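Local coordinates for protein aminoglycoside Nucleotidyltransferase (2")-Ia (Pseudomonas aeruginosa, PDB 5CFU) that confers resistance to kanamycin, gentamicin, dibekacin, sisomicin and tobramycin by adenylating the 2''-hydroxyl group of these aminoglycosides, at residues 54-59 against 96-101; 29-34 against 63-68; 80-85 against 92-97. All coordinates share one frame; numbering follows the deposited sequence.

Interaction 1: residues 54-59 against 96-101. With MN (manganese (II) ion), chain B; 51H (adenylyl-2"-tobramycin), chain D.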
loop_
_atom_site.group_PDB
_atom_site.type_symbol
_atom_site.label_atom_id
_atom_site.label_comp_id
_atom_site.label_asym_id
_atom_site.label_seq_id
_atom_site.Cartn_x
_atom_site.Cartn_y
_atom_site.Cartn_z
ATOM N N ASP A 54 0.958 4.119 -3.605
ATOM C CA ASP A 54 -0.166 3.305 -3.176
ATOM C C ASP A 54 -0.523 3.619 -1.729
ATOM O O ASP A 54 0.356 3.626 -0.864
ATOM C CB ASP A 54 0.172 1.830 -3.323
ATOM C CG ASP A 54 0.535 1.473 -4.729
ATOM O OD1 ASP A 54 -0.353 1.534 -5.611
ATOM O OD2 ASP A 54 1.727 1.157 -4.949
ATOM N N LEU A 55 -1.809 3.874 -1.486
ATOM C CA LEU A 55 -2.329 4.267 -0.154
ATOM C C LEU A 55 -3.515 3.426 0.271
ATOM O O LEU A 55 -4.331 3.043 -0.570
ATOM C CB LEU A 55 -2.771 5.731 -0.149
ATOM C CG LEU A 55 -1.692 6.751 -0.480
ATOM C CD1 LEU A 55 -2.299 8.114 -0.656
ATOM C CD2 LEU A 55 -0.627 6.758 0.642
ATOM N N THR A 56 -3.597 3.131 1.565
ATOM C CA THR A 56 -4.804 2.572 2.155
ATOM C C THR A 56 -5.374 3.595 3.126
ATOM O O THR A 56 -4.632 4.201 3.894
ATOM C CB THR A 56 -4.531 1.264 2.902
ATOM O OG1 THR A 56 -3.910 0.328 2.031
ATOM C CG2 THR A 56 -5.812 0.672 3.424
ATOM N N PHE A 57 -6.684 3.791 3.090
ATOM C CA PHE A 57 -7.312 4.816 3.925
ATOM C C PHE A 57 -8.532 4.243 4.637
ATOM O O PHE A 57 -9.159 3.322 4.132
ATOM C CB PHE A 57 -7.716 6.008 3.073
ATOM C CG PHE A 57 -8.748 5.673 2.024
ATOM C CD1 PHE A 57 -10.099 5.794 2.290
ATOM C CD2 PHE A 57 -8.362 5.215 0.786
ATOM C CE1 PHE A 57 -11.046 5.475 1.325
ATOM C CE2 PHE A 57 -9.304 4.885 -0.189
ATOM C CZ PHE A 57 -10.649 5.019 0.086
ATOM N N PRO A 58 -8.890 4.806 5.810
ATOM C CA PRO A 58 -10.166 4.377 6.414
ATOM C C PRO A 58 -11.336 4.634 5.484
ATOM O O PRO A 58 -11.569 5.787 5.099
ATOM C CB PRO A 58 -10.271 5.246 7.683
ATOM C CG PRO A 58 -8.808 5.674 7.974
ATOM C CD PRO A 58 -8.177 5.805 6.627
ATOM N N GLY A 59 -12.088 3.587 5.147
ATOM C CA GLY A 59 -13.135 3.702 4.152
ATOM C C GLY A 59 -14.209 4.725 4.490
ATOM O O GLY A 59 -14.731 5.405 3.603
ATOM N N GLU A 96 -6.926 2.592 -1.779
ATOM C CA GLU A 96 -7.822 1.493 -1.424
ATOM C C GLU A 96 -8.344 1.666 -0.006
ATOM O O GLU A 96 -7.562 1.915 0.896
ATOM C CB GLU A 96 -7.097 0.152 -1.536
ATOM C CG GLU A 96 -7.957 -1.048 -1.144
ATOM C CD GLU A 96 -7.331 -2.378 -1.526
ATOM O OE1 GLU A 96 -6.093 -2.516 -1.410
ATOM O OE2 GLU A 96 -8.089 -3.292 -1.924
ATOM N N PRO A 97 -9.667 1.512 0.201
ATOM C CA PRO A 97 -10.192 1.623 1.571
ATOM C C PRO A 97 -9.884 0.417 2.453
ATOM O O PRO A 97 -9.678 -0.703 1.975
ATOM C CB PRO A 97 -11.703 1.726 1.350
ATOM C CG PRO A 97 -11.942 0.962 0.056
ATOM C CD PRO A 97 -10.742 1.269 -0.781
ATOM N N ALA A 98 -9.838 0.670 3.752
ATOM C CA ALA A 98 -9.782 -0.375 4.752
ATOM C C ALA A 98 -10.914 -0.070 5.729
ATOM O O ALA A 98 -11.281 1.091 5.928
ATOM C CB ALA A 98 -8.451 -0.409 5.441
ATOM N N TRP A 99 -11.480 -1.110 6.314
ATOM C CA TRP A 99 -12.681 -0.957 7.118
ATOM C C TRP A 99 -12.463 -1.416 8.543
ATOM O O TRP A 99 -11.750 -2.385 8.784
ATOM C CB TRP A 99 -13.834 -1.726 6.465
ATOM C CG TRP A 99 -14.086 -1.260 5.093
ATOM C CD1 TRP A 99 -13.665 -1.837 3.937
ATOM C CD2 TRP A 99 -14.820 -0.090 4.721
ATOM N NE1 TRP A 99 -14.087 -1.095 2.857
ATOM C CE2 TRP A 99 -14.801 -0.019 3.312
ATOM C CE3 TRP A 99 -15.500 0.893 5.434
ATOM C CZ2 TRP A 99 -15.431 1.003 2.612
ATOM C CZ3 TRP A 99 -16.135 1.905 4.736
ATOM C CH2 TRP A 99 -16.089 1.953 3.340
ATOM N N TRP A 100 -13.073 -0.714 9.501
ATOM C CA TRP A 100 -12.879 -1.065 10.904
ATOM C C TRP A 100 -13.438 -2.447 11.224
ATOM O O TRP A 100 -14.618 -2.716 10.987
ATOM C CB TRP A 100 -13.534 -0.033 11.845
ATOM C CG TRP A 100 -13.135 -0.278 13.244
ATOM C CD1 TRP A 100 -13.922 -0.751 14.262
ATOM C CD2 TRP A 100 -11.838 -0.072 13.805
ATOM N NE1 TRP A 100 -13.182 -0.852 15.412
ATOM C CE2 TRP A 100 -11.903 -0.442 15.156
ATOM C CE3 TRP A 100 -10.625 0.401 13.294
ATOM C CZ2 TRP A 100 -10.791 -0.369 16.006
ATOM C CZ3 TRP A 100 -9.529 0.470 14.146
ATOM C CH2 TRP A 100 -9.618 0.075 15.470
ATOM N N ALA A 101 -12.587 -3.294 11.801
ATOM C CA ALA A 101 -12.939 -4.662 12.192
ATOM C C ALA A 101 -12.626 -4.901 13.673
ATOM O O ALA A 101 -11.728 -5.676 14.013
ATOM C CB ALA A 101 -12.193 -5.668 11.327
HETATM MN MN MN B . 2.893 1.132 -6.850
HETATM O O8 51H D . 1.418 -1.259 -9.782
HETATM P P 51H D . 0.910 -1.161 -8.407
HETATM O O7 51H D . 1.451 -0.029 -7.593
HETATM O O9 51H D . 1.200 -2.484 -7.611
HETATM C C14 51H D . 0.920 -2.591 -6.201
HETATM C C15 51H D . 0.933 -4.065 -5.899
HETATM C C18 51H D . 2.215 -4.772 -6.322
HETATM O O12 51H D . 3.083 -4.882 -5.199
HETATM C C17 51H D . 1.727 -6.135 -6.803
HETATM O O11 51H D . 1.622 -7.064 -5.732
HETATM C C16 51H D . 0.331 -5.819 -7.335
HETATM N N4 51H D . 0.275 -5.505 -8.753
HETATM C C21 51H D . -0.769 -5.772 -9.603
HETATM N N6 51H D . -1.886 -6.450 -9.322
HETATM C C22 51H D . -2.683 -6.513 -10.389
HETATM N N7 51H D . -2.498 -5.997 -11.607
HETATM C C23 51H D . -1.359 -5.320 -11.862
HETATM N N8 51H D . -1.187 -4.790 -13.079
HETATM C C20 51H D . -0.429 -5.194 -10.816
HETATM N N5 51H D . 0.814 -4.588 -10.739
HETATM C C19 51H D . 1.186 -4.803 -9.501
HETATM O O10 51H D . -0.144 -4.694 -6.627
HETATM O O6 51H D . -0.674 -1.038 -8.384
HETATM C C13 51H D . -1.453 -1.699 -9.401
HETATM C C12 51H D . -2.176 -0.647 -10.225
HETATM N N3 51H D . -1.217 0.322 -10.787
HETATM C C11 51H D . -3.009 -1.328 -11.305
HETATM O O5 51H D . -3.727 -0.358 -12.065
HETATM C C9 51H D . -3.978 -2.285 -10.612
HETATM C C10 51H D . -4.848 -3.064 -11.568
HETATM O O4 51H D . -5.918 -3.664 -10.867
HETATM O O3 51H D . -3.260 -3.262 -9.838
HETATM C C8 51H D . -2.422 -2.711 -8.826
HETATM O O2 51H D . -3.196 -2.067 -7.852
HETATM C C7 51H D . -3.438 -2.789 -6.631
HETATM C C6 51H D . -3.719 -1.745 -5.553
HETATM N N2 51H D . -2.621 -0.767 -5.473
HETATM C C5 51H D . -3.938 -2.465 -4.228
HETATM C C4 51H D . -5.088 -3.488 -4.306
HETATM N N1 51H D . -5.158 -4.255 -3.053
HETATM C C24 51H D . -4.616 -3.734 -6.784
HETATM O O13 51H D . -4.373 -4.719 -7.792
HETATM C C3 51H D . -4.856 -4.455 -5.465
HETATM O O1 51H D . -6.040 -5.259 -5.599
HETATM C C2 51H D . -5.992 -6.581 -5.124
HETATM O O 51H D . -6.704 -6.702 -3.904
HETATM C C25 51H D . -6.574 -7.506 -6.195
HETATM N N9 51H D . -5.882 -7.364 -7.484
HETATM C C26 51H D . -8.067 -7.198 -6.334
HETATM C C27 51H D . -8.800 -7.303 -5.011
HETATM O O14 51H D . -10.164 -6.883 -5.147
HETATM C C1 51H D . -8.122 -6.440 -3.954
HETATM C C 51H D . -8.684 -6.714 -2.576
HETATM N N 51H D . -7.995 -6.097 -1.428
HETATM O O HOH W 1 -3.933 -1.546 -0.168
HETATM O O HOH W 2 4.419 2.335 -5.783
#
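Two parallel neighbours in the central mixed sheet of the nucleotidyltransferase domain, strands 53-58 and 91-100, are joined here by four backbone bonds: Glu96 N to Leu55 O (2.9 Å), Phe57 N to Glu96 O, Ala98 N to Phe57 O, and Gly59 N to Ala98 O (2.7 Å). On one face Thr56 CG2 presses on Ala98 CB at 3.5 Å, tighter than usual for two methyls. Thr56 OG1 and Glu96 OE1 accept hydrogens from one water. Beyond it the extended Glu96 side chain, with CG anti to the backbone N (chi1 178°), reaches the product adenylyl-2"-tobramycin and splits its carboxylate between two amines: ligand N1 donates to OE1 at 2.6 Å and ligand N to OE2 at 2.9 Å. Near the start of strand 53-58 lies the metal site of this nucleotidyltransferase fold, where Asp54 OD2 binds manganese at 2.2 Å beside the ligand phosphate oxygen O7; Asp52 binds the same ion. On the other face Pro97 CA sits over the centre of the Phe57 ring, a CH-pi contact 3.8 Å from its centroid. A second CH-pi contact ends the pair, Gly59 CA lying over the six-membered ring of Trp99.

Interaction 2: residues 29-34 against 63-68. With BU1 (1,4-butanediol), chain I.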
loop_
_atom_site.group_PDB
_atom_site.type_symbol
_atom_site.label_atom_id
_atom_site.label_comp_id
_atom_site.label_asym_id
_atom_site.label_seq_id
_atom_site.Cartn_x
_atom_site.Cartn_y
_atom_site.Cartn_z
ATOM N N LEU A 29 -5.849 11.367 10.810
ATOM C CA LEU A 29 -6.315 10.424 9.793
ATOM C C LEU A 29 -5.208 9.443 9.495
ATOM O O LEU A 29 -4.187 9.815 8.898
ATOM C CB LEU A 29 -6.725 11.144 8.508
ATOM C CG LEU A 29 -7.168 10.291 7.313
ATOM C CD1 LEU A 29 -8.578 9.697 7.536
ATOM C CD2 LEU A 29 -7.119 11.115 6.042
ATOM N N PRO A 30 -5.381 8.191 9.928
ATOM C CA PRO A 30 -4.340 7.221 9.608
ATOM C C PRO A 30 -4.337 6.883 8.117
ATOM O O PRO A 30 -5.387 6.750 7.522
ATOM C CB PRO A 30 -4.727 6.009 10.455
ATOM C CG PRO A 30 -6.219 6.088 10.559
ATOM C CD PRO A 30 -6.531 7.568 10.607
ATOM N N LEU A 31 -3.155 6.779 7.521
ATOM C CA LEU A 31 -3.011 6.333 6.139
ATOM C C LEU A 31 -1.842 5.377 6.091
ATOM O O LEU A 31 -0.809 5.640 6.709
ATOM C CB LEU A 31 -2.764 7.484 5.179
ATOM C CG LEU A 31 -3.861 8.541 5.026
ATOM C CD1 LEU A 31 -3.322 9.696 4.173
ATOM C CD2 LEU A 31 -5.123 7.947 4.415
ATOM N N TRP A 32 -2.010 4.288 5.346
ATOM C CA TRP A 32 -0.959 3.281 5.184
ATOM C C TRP A 32 -0.381 3.336 3.793
ATOM O O TRP A 32 -1.100 3.218 2.799
ATOM C CB TRP A 32 -1.497 1.868 5.459
ATOM C CG TRP A 32 -1.877 1.686 6.900
ATOM C CD1 TRP A 32 -1.112 1.123 7.886
ATOM C CD2 TRP A 32 -3.095 2.101 7.520
ATOM N NE1 TRP A 32 -1.778 1.179 9.089
ATOM C CE2 TRP A 32 -2.998 1.770 8.890
ATOM C CE3 TRP A 32 -4.264 2.712 7.053
ATOM C CZ2 TRP A 32 -4.015 2.023 9.785
ATOM C CZ3 TRP A 32 -5.269 2.959 7.944
ATOM C CH2 TRP A 32 -5.139 2.625 9.299
ATOM N N ILE A 33 0.930 3.517 3.728
ATOM C CA ILE A 33 1.653 3.376 2.477
ATOM C C ILE A 33 1.625 1.911 2.084
ATOM O O ILE A 33 1.796 1.028 2.935
ATOM C CB ILE A 33 3.122 3.851 2.607
ATOM C CG1 ILE A 33 3.172 5.309 3.063
ATOM C CG2 ILE A 33 3.869 3.620 1.292
ATOM C CD1 ILE A 33 2.443 6.263 2.162
ATOM N N GLY A 34 1.431 1.658 0.789
ATOM C CA GLY A 34 1.297 0.304 0.256
ATOM C C GLY A 34 2.255 0.017 -0.881
ATOM O O GLY A 34 3.042 0.883 -1.270
ATOM N N GLY A 63 -13.849 11.049 2.370
ATOM C CA GLY A 63 -13.994 12.473 2.116
ATOM C C GLY A 63 -12.823 13.280 2.631
ATOM O O GLY A 63 -12.438 14.293 2.037
ATOM N N GLU A 64 -12.219 12.819 3.720
ATOM C CA GLU A 64 -11.075 13.520 4.298
ATOM C C GLU A 64 -9.820 13.347 3.448
ATOM O O GLU A 64 -9.048 14.272 3.310
ATOM C CB GLU A 64 -10.815 13.035 5.725
ATOM C CG GLU A 64 -11.996 13.307 6.684
ATOM C CD GLU A 64 -11.688 12.921 8.112
ATOM O OE1 GLU A 64 -10.640 13.370 8.621
ATOM O OE2 GLU A 64 -12.486 12.164 8.716
ATOM N N LEU A 65 -9.630 12.163 2.868
ATOM C CA LEU A 65 -8.512 11.960 1.965
ATOM C C LEU A 65 -8.700 12.751 0.666
ATOM O O LEU A 65 -7.731 13.307 0.132
ATOM C CB LEU A 65 -8.323 10.468 1.667
ATOM C CG LEU A 65 -7.232 10.123 0.653
ATOM C CD1 LEU A 65 -5.883 10.671 1.060
ATOM C CD2 LEU A 65 -7.187 8.623 0.430
ATOM N N GLU A 66 -9.929 12.810 0.155
ATOM C CA GLU A 66 -10.197 13.563 -1.065
ATOM C C GLU A 66 -9.893 15.045 -0.818
ATOM O O GLU A 66 -9.378 15.748 -1.695
ATOM C CB GLU A 66 -11.648 13.372 -1.524
ATOM C CG GLU A 66 -11.962 11.961 -2.057
ATOM C CD GLU A 66 -13.334 11.865 -2.716
ATOM O OE1 GLU A 66 -13.998 12.908 -2.911
ATOM O OE2 GLU A 66 -13.747 10.741 -3.048
ATOM N N ALA A 67 -10.200 15.501 0.393
ATOM C CA ALA A 67 -9.978 16.884 0.783
ATOM C C ALA A 67 -8.488 17.216 0.786
ATOM O O ALA A 67 -8.075 18.315 0.371
ATOM C CB ALA A 67 -10.583 17.141 2.155
ATOM N N ILE A 68 -7.687 16.270 1.268
ATOM C CA ILE A 68 -6.250 16.423 1.295
ATOM C C ILE A 68 -5.748 16.513 -0.136
ATOM O O ILE A 68 -4.960 17.401 -0.468
ATOM C CB ILE A 68 -5.556 15.258 2.042
ATOM C CG1 ILE A 68 -5.869 15.339 3.541
ATOM C CG2 ILE A 68 -4.028 15.295 1.836
ATOM C CD1 ILE A 68 -5.408 14.102 4.308
HETATM C C1 BU1 I . -6.190 3.124 15.022
HETATM C C2 BU1 I . -5.533 2.739 13.706
HETATM C C3 BU1 I . -5.297 1.241 13.642
HETATM C C4 BU1 I . -5.918 0.741 12.364
HETATM O O5 BU1 I . -5.658 2.361 16.108
HETATM O O6 BU1 I . -5.446 -0.536 12.069
#
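Leu29 and Leu31 pack against Leu65 and Ile68 where helix 62-71 lies over the central mixed sheet of the nucleotidyltransferase domain, beside the chain that leads into its strand 32-34. The contact is apolar and made mostly by branch ends. Leu29 holds CG anti to its amide nitrogen (chi1 177°), which carries CD2 towards the helix, and this one methyl does all its touching: it meets Ile68 CD1 at 3.9 Å, and one turn earlier Glu64 CB and the backbone Leu65 N, each at 4.2 Å. Ile68 answers with the far end of its longer branch, and the two side chains cross at a slant. Two residues on, Leu31 has the other common leucine shape, with CG anti to the carbonyl carbon (chi1 -63°); its CD1 meets Leu65 CD1 at 4.1 Å. Thus Leu29 lies against Glu64 and Ile68, one turn apart, and Leu31 against Leu65 between them in sequence, both side chains setting out towards the helix. Helix 12-26 joins the same core, with Ile20 and Ala24 against Leu31 and Ala23 and Ala24 against Ile68, while Phe57 of strand 53-58 touches both Leu31 and Leu65. Glu64 contributes its aliphatic base here, and its carboxylate turns instead to a salt bridge with Arg61. Trp32 takes no part in the helix packing: its indole N-H is bonded to Pro116 O, and its CZ2 lies 3.5 Å from C4 of a bound 1,4-butanediol.

Interaction 3: residues 80-85 against 92-97. With 51H (adenylyl-2"-tobramycin), chain D.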
loop_
_atom_site.group_PDB
_atom_site.type_symbol
_atom_site.label_atom_id
_atom_site.label_comp_id
_atom_site.label_asym_id
_atom_site.label_seq_id
_atom_site.Cartn_x
_atom_site.Cartn_y
_atom_site.Cartn_z
ATOM N N LEU A 80 -12.185 2.905 -9.183
ATOM C CA LEU A 80 -11.649 1.582 -9.461
ATOM C C LEU A 80 -12.503 0.517 -8.782
ATOM O O LEU A 80 -13.299 0.829 -7.884
ATOM C CB LEU A 80 -10.201 1.487 -8.960
ATOM C CG LEU A 80 -9.254 2.629 -9.362
ATOM C CD1 LEU A 80 -8.034 2.670 -8.463
ATOM C CD2 LEU A 80 -8.835 2.469 -10.814
ATOM N N ASP A 81 -12.339 -0.734 -9.205
ATOM C CA ASP A 81 -13.037 -1.853 -8.576
ATOM C C ASP A 81 -12.755 -1.921 -7.073
ATOM O O ASP A 81 -13.610 -2.334 -6.289
ATOM C CB ASP A 81 -12.631 -3.178 -9.230
ATOM C CG ASP A 81 -13.034 -3.263 -10.696
ATOM O OD1 ASP A 81 -13.829 -2.420 -11.170
ATOM O OD2 ASP A 81 -12.557 -4.193 -11.379
ATOM N N TYR A 82 -11.546 -1.544 -6.676
ATOM C CA TYR A 82 -11.096 -1.706 -5.288
ATOM C C TYR A 82 -10.869 -0.378 -4.556
ATOM O O TYR A 82 -10.454 -0.367 -3.398
ATOM C CB TYR A 82 -9.790 -2.517 -5.257
ATOM C CG TYR A 82 -8.696 -1.858 -6.074
ATOM C CD1 TYR A 82 -7.956 -0.805 -5.562
ATOM C CD2 TYR A 82 -8.438 -2.262 -7.385
ATOM C CE1 TYR A 82 -6.980 -0.189 -6.323
ATOM C CE2 TYR A 82 -7.469 -1.644 -8.145
ATOM C CZ TYR A 82 -6.751 -0.615 -7.608
ATOM O OH TYR A 82 -5.789 -0.008 -8.363
ATOM N N GLY A 83 -11.134 0.742 -5.217
ATOM C CA GLY A 83 -10.907 2.038 -4.602
ATOM C C GLY A 83 -10.960 3.168 -5.610
ATOM O O GLY A 83 -11.891 3.244 -6.415
ATOM N N PHE A 84 -9.979 4.067 -5.566
ATOM C CA PHE A 84 -9.919 5.142 -6.563
ATOM C C PHE A 84 -8.497 5.584 -6.872
ATOM O O PHE A 84 -7.573 5.314 -6.104
ATOM C CB PHE A 84 -10.757 6.344 -6.112
ATOM C CG PHE A 84 -10.199 7.095 -4.918
ATOM C CD1 PHE A 84 -9.370 8.198 -5.094
ATOM C CD2 PHE A 84 -10.520 6.716 -3.623
ATOM C CE1 PHE A 84 -8.869 8.900 -4.006
ATOM C CE2 PHE A 84 -10.029 7.431 -2.532
ATOM C CZ PHE A 84 -9.197 8.512 -2.726
ATOM N N LEU A 85 -8.356 6.238 -8.025
ATOM C CA LEU A 85 -7.102 6.811 -8.482
ATOM C C LEU A 85 -7.206 8.317 -8.400
ATOM O O LEU A 85 -8.198 8.892 -8.831
ATOM C CB LEU A 85 -6.806 6.384 -9.921
ATOM C CG LEU A 85 -5.431 6.748 -10.468
ATOM C CD1 LEU A 85 -4.383 5.924 -9.790
ATOM C CD2 LEU A 85 -5.370 6.530 -11.974
ATOM N N LEU A 92 0.600 9.797 -9.539
ATOM C CA LEU A 92 -0.623 9.043 -9.340
ATOM C C LEU A 92 -0.681 8.455 -7.948
ATOM O O LEU A 92 0.298 7.895 -7.441
ATOM C CB LEU A 92 -0.746 7.923 -10.375
ATOM C CG LEU A 92 -1.031 8.355 -11.822
ATOM C CD1 LEU A 92 -1.114 7.146 -12.746
ATOM C CD2 LEU A 92 -2.309 9.180 -11.917
ATOM N N LEU A 93 -1.856 8.585 -7.351
ATOM C CA LEU A 93 -2.165 8.045 -6.029
ATOM C C LEU A 93 -3.180 6.932 -6.185
ATOM O O LEU A 93 -4.318 7.189 -6.564
ATOM C CB LEU A 93 -2.759 9.106 -5.125
ATOM C CG LEU A 93 -1.898 9.874 -4.152
ATOM C CD1 LEU A 93 -0.669 10.406 -4.822
ATOM C CD2 LEU A 93 -2.740 10.992 -3.555
ATOM N N ASP A 94 -2.786 5.713 -5.874
ATOM C CA ASP A 94 -3.660 4.560 -6.038
ATOM C C ASP A 94 -4.218 4.197 -4.653
ATOM O O ASP A 94 -3.463 3.754 -3.793
ATOM C CB ASP A 94 -2.873 3.413 -6.655
ATOM C CG ASP A 94 -3.761 2.290 -7.154
ATOM O OD1 ASP A 94 -3.935 2.173 -8.377
ATOM O OD2 ASP A 94 -4.288 1.530 -6.334
ATOM N N CYS A 95 -5.517 4.414 -4.430
ATOM C CA CYS A 95 -6.079 4.443 -3.072
ATOM C C CYS A 95 -7.116 3.362 -2.846
ATOM O O CYS A 95 -8.081 3.255 -3.606
ATOM C CB CYS A 95 -6.699 5.813 -2.788
ATOM S SG CYS A 95 -5.559 7.170 -3.014
ATOM N N GLU A 96 -6.926 2.592 -1.779
ATOM C CA GLU A 96 -7.822 1.493 -1.424
ATOM C C GLU A 96 -8.344 1.666 -0.006
ATOM O O GLU A 96 -7.562 1.915 0.896
ATOM C CB GLU A 96 -7.097 0.152 -1.536
ATOM C CG GLU A 96 -7.957 -1.048 -1.144
ATOM C CD GLU A 96 -7.331 -2.378 -1.526
ATOM O OE1 GLU A 96 -6.093 -2.516 -1.410
ATOM O OE2 GLU A 96 -8.089 -3.292 -1.924
ATOM N N PRO A 97 -9.667 1.512 0.201
ATOM C CA PRO A 97 -10.192 1.623 1.571
ATOM C C PRO A 97 -9.884 0.417 2.453
ATOM O O PRO A 97 -9.678 -0.703 1.975
ATOM C CB PRO A 97 -11.703 1.726 1.350
ATOM C CG PRO A 97 -11.942 0.962 0.056
ATOM C CD PRO A 97 -10.742 1.269 -0.781
HETATM O O8 51H D . 1.418 -1.259 -9.782
HETATM P P 51H D . 0.910 -1.161 -8.407
HETATM O O7 51H D . 1.451 -0.029 -7.593
HETATM O O9 51H D . 1.200 -2.484 -7.611
HETATM C C14 51H D . 0.920 -2.591 -6.201
HETATM C C15 51H D . 0.933 -4.065 -5.899
HETATM C C18 51H D . 2.215 -4.772 -6.322
HETATM O O12 51H D . 3.083 -4.882 -5.199
HETATM C C17 51H D . 1.727 -6.135 -6.803
HETATM O O11 51H D . 1.622 -7.064 -5.732
HETATM C C16 51H D . 0.331 -5.819 -7.335
HETATM N N4 51H D . 0.275 -5.505 -8.753
HETATM C C21 51H D . -0.769 -5.772 -9.603
HETATM N N6 51H D . -1.886 -6.450 -9.322
HETATM C C22 51H D . -2.683 -6.513 -10.389
HETATM N N7 51H D . -2.498 -5.997 -11.607
HETATM C C23 51H D . -1.359 -5.320 -11.862
HETATM N N8 51H D . -1.187 -4.790 -13.079
HETATM C C20 51H D . -0.429 -5.194 -10.816
HETATM N N5 51H D . 0.814 -4.588 -10.739
HETATM C C19 51H D . 1.186 -4.803 -9.501
HETATM O O10 51H D . -0.144 -4.694 -6.627
HETATM O O6 51H D . -0.674 -1.038 -8.384
HETATM C C13 51H D . -1.453 -1.699 -9.401
HETATM C C12 51H D . -2.176 -0.647 -10.225
HETATM N N3 51H D . -1.217 0.322 -10.787
HETATM C C11 51H D . -3.009 -1.328 -11.305
HETATM O O5 51H D . -3.727 -0.358 -12.065
HETATM C C9 51H D . -3.978 -2.285 -10.612
HETATM C C10 51H D . -4.848 -3.064 -11.568
HETATM O O4 51H D . -5.918 -3.664 -10.867
HETATM O O3 51H D . -3.260 -3.262 -9.838
HETATM C C8 51H D . -2.422 -2.711 -8.826
HETATM O O2 51H D . -3.196 -2.067 -7.852
HETATM C C7 51H D . -3.438 -2.789 -6.631
HETATM C C6 51H D . -3.719 -1.745 -5.553
HETATM N N2 51H D . -2.621 -0.767 -5.473
HETATM C C5 51H D . -3.938 -2.465 -4.228
HETATM C C4 51H D . -5.088 -3.488 -4.306
HETATM N N1 51H D . -5.158 -4.255 -3.053
HETATM C C24 51H D . -4.616 -3.734 -6.784
HETATM O O13 51H D . -4.373 -4.719 -7.792
HETATM C C3 51H D . -4.856 -4.455 -5.465
HETATM O O1 51H D . -6.040 -5.259 -5.599
HETATM C C2 51H D . -5.992 -6.581 -5.124
HETATM O O 51H D . -6.704 -6.702 -3.904
HETATM C C25 51H D . -6.574 -7.506 -6.195
HETATM N N9 51H D . -5.882 -7.364 -7.484
HETATM C C26 51H D . -8.067 -7.198 -6.334
HETATM C C27 51H D . -8.800 -7.303 -5.011
HETATM O O14 51H D . -10.164 -6.883 -5.147
HETATM C C1 51H D . -8.122 -6.440 -3.954
HETATM C C 51H D . -8.684 -6.714 -2.576
HETATM N N 51H D . -7.995 -6.097 -1.428
HETATM O O HOH W 3 -10.670 -3.285 -1.547
#
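Tyr82 and Asp94 meet nearly in one plane: their side chains cross at about a right angle, yet ring and carboxylate planes are only 24° apart. Tyr82 OH donates at 2.9 Å to Asp94 OD1, which accepts through its syn lone pair, on the side of OD2, while Asp94 OD2 lies at the ring edge, 3.2 Å from Tyr82 CE1. That second oxygen accepts from ligand N2 at 3.0 Å, and the bond from Tyr82 OH to OD1 probably helps hold the carboxylate with OD2 toward this amine. The Tyr82 ring is sandwiched, with C24 of the ligand over one face and Leu80 CB over the opposite one. Turned to the other side of the sheet, Phe84 has CG between the backbone N and carbonyl carbon (chi1 69°), which brings its ring face over Cys95 CB, 3.8 Å from the centroid; Cys95 SG approaches the same ring obliquely. Phe84 and Cys95 form a hydrogen-bonded antiparallel pair, Phe84 N to Cys95 O and Cys95 N to Phe84 O, both 2.8 Å. Next to them, in the non-hydrogen-bonded pair, Leu85 sits opposite Asp94 and sends CD2 to Leu92 CD2 at 4.0 Å. This is the beta hairpin of strands 84-88 and 91-100. Its Asp94 is known to bind the second manganese of this enzyme; here its side chain, about 6 Å from the bound manganese, holds the ligand amine next to Asp52 and Asp54, in the aspartate cluster typical of the nucleotidyltransferase active site.

Strand 91-100 serves both interaction 1, where it runs parallel to strand 53-58, and interaction 3, where it pairs antiparallel with strand 84-88; the two share Glu96 and Pro97 and both touch the adenylylated tobramycin. Interaction 2 reaches the same sheet through the loop that leads into strand 32-34, bonded to strand 53-58 by Thr56 N to Trp32 O, but is wholly apolar across its segments. Interactions 1 and 2 are buried; interaction 3 is partly so. The ligand side of the sheet carries carboxylates, metal and amines, whereas its helix-covered side is a continuous hydrophobic core: Leu65 of interaction 2 packs on Phe84 of interaction 3, which in turn meets Phe57 of interaction 1.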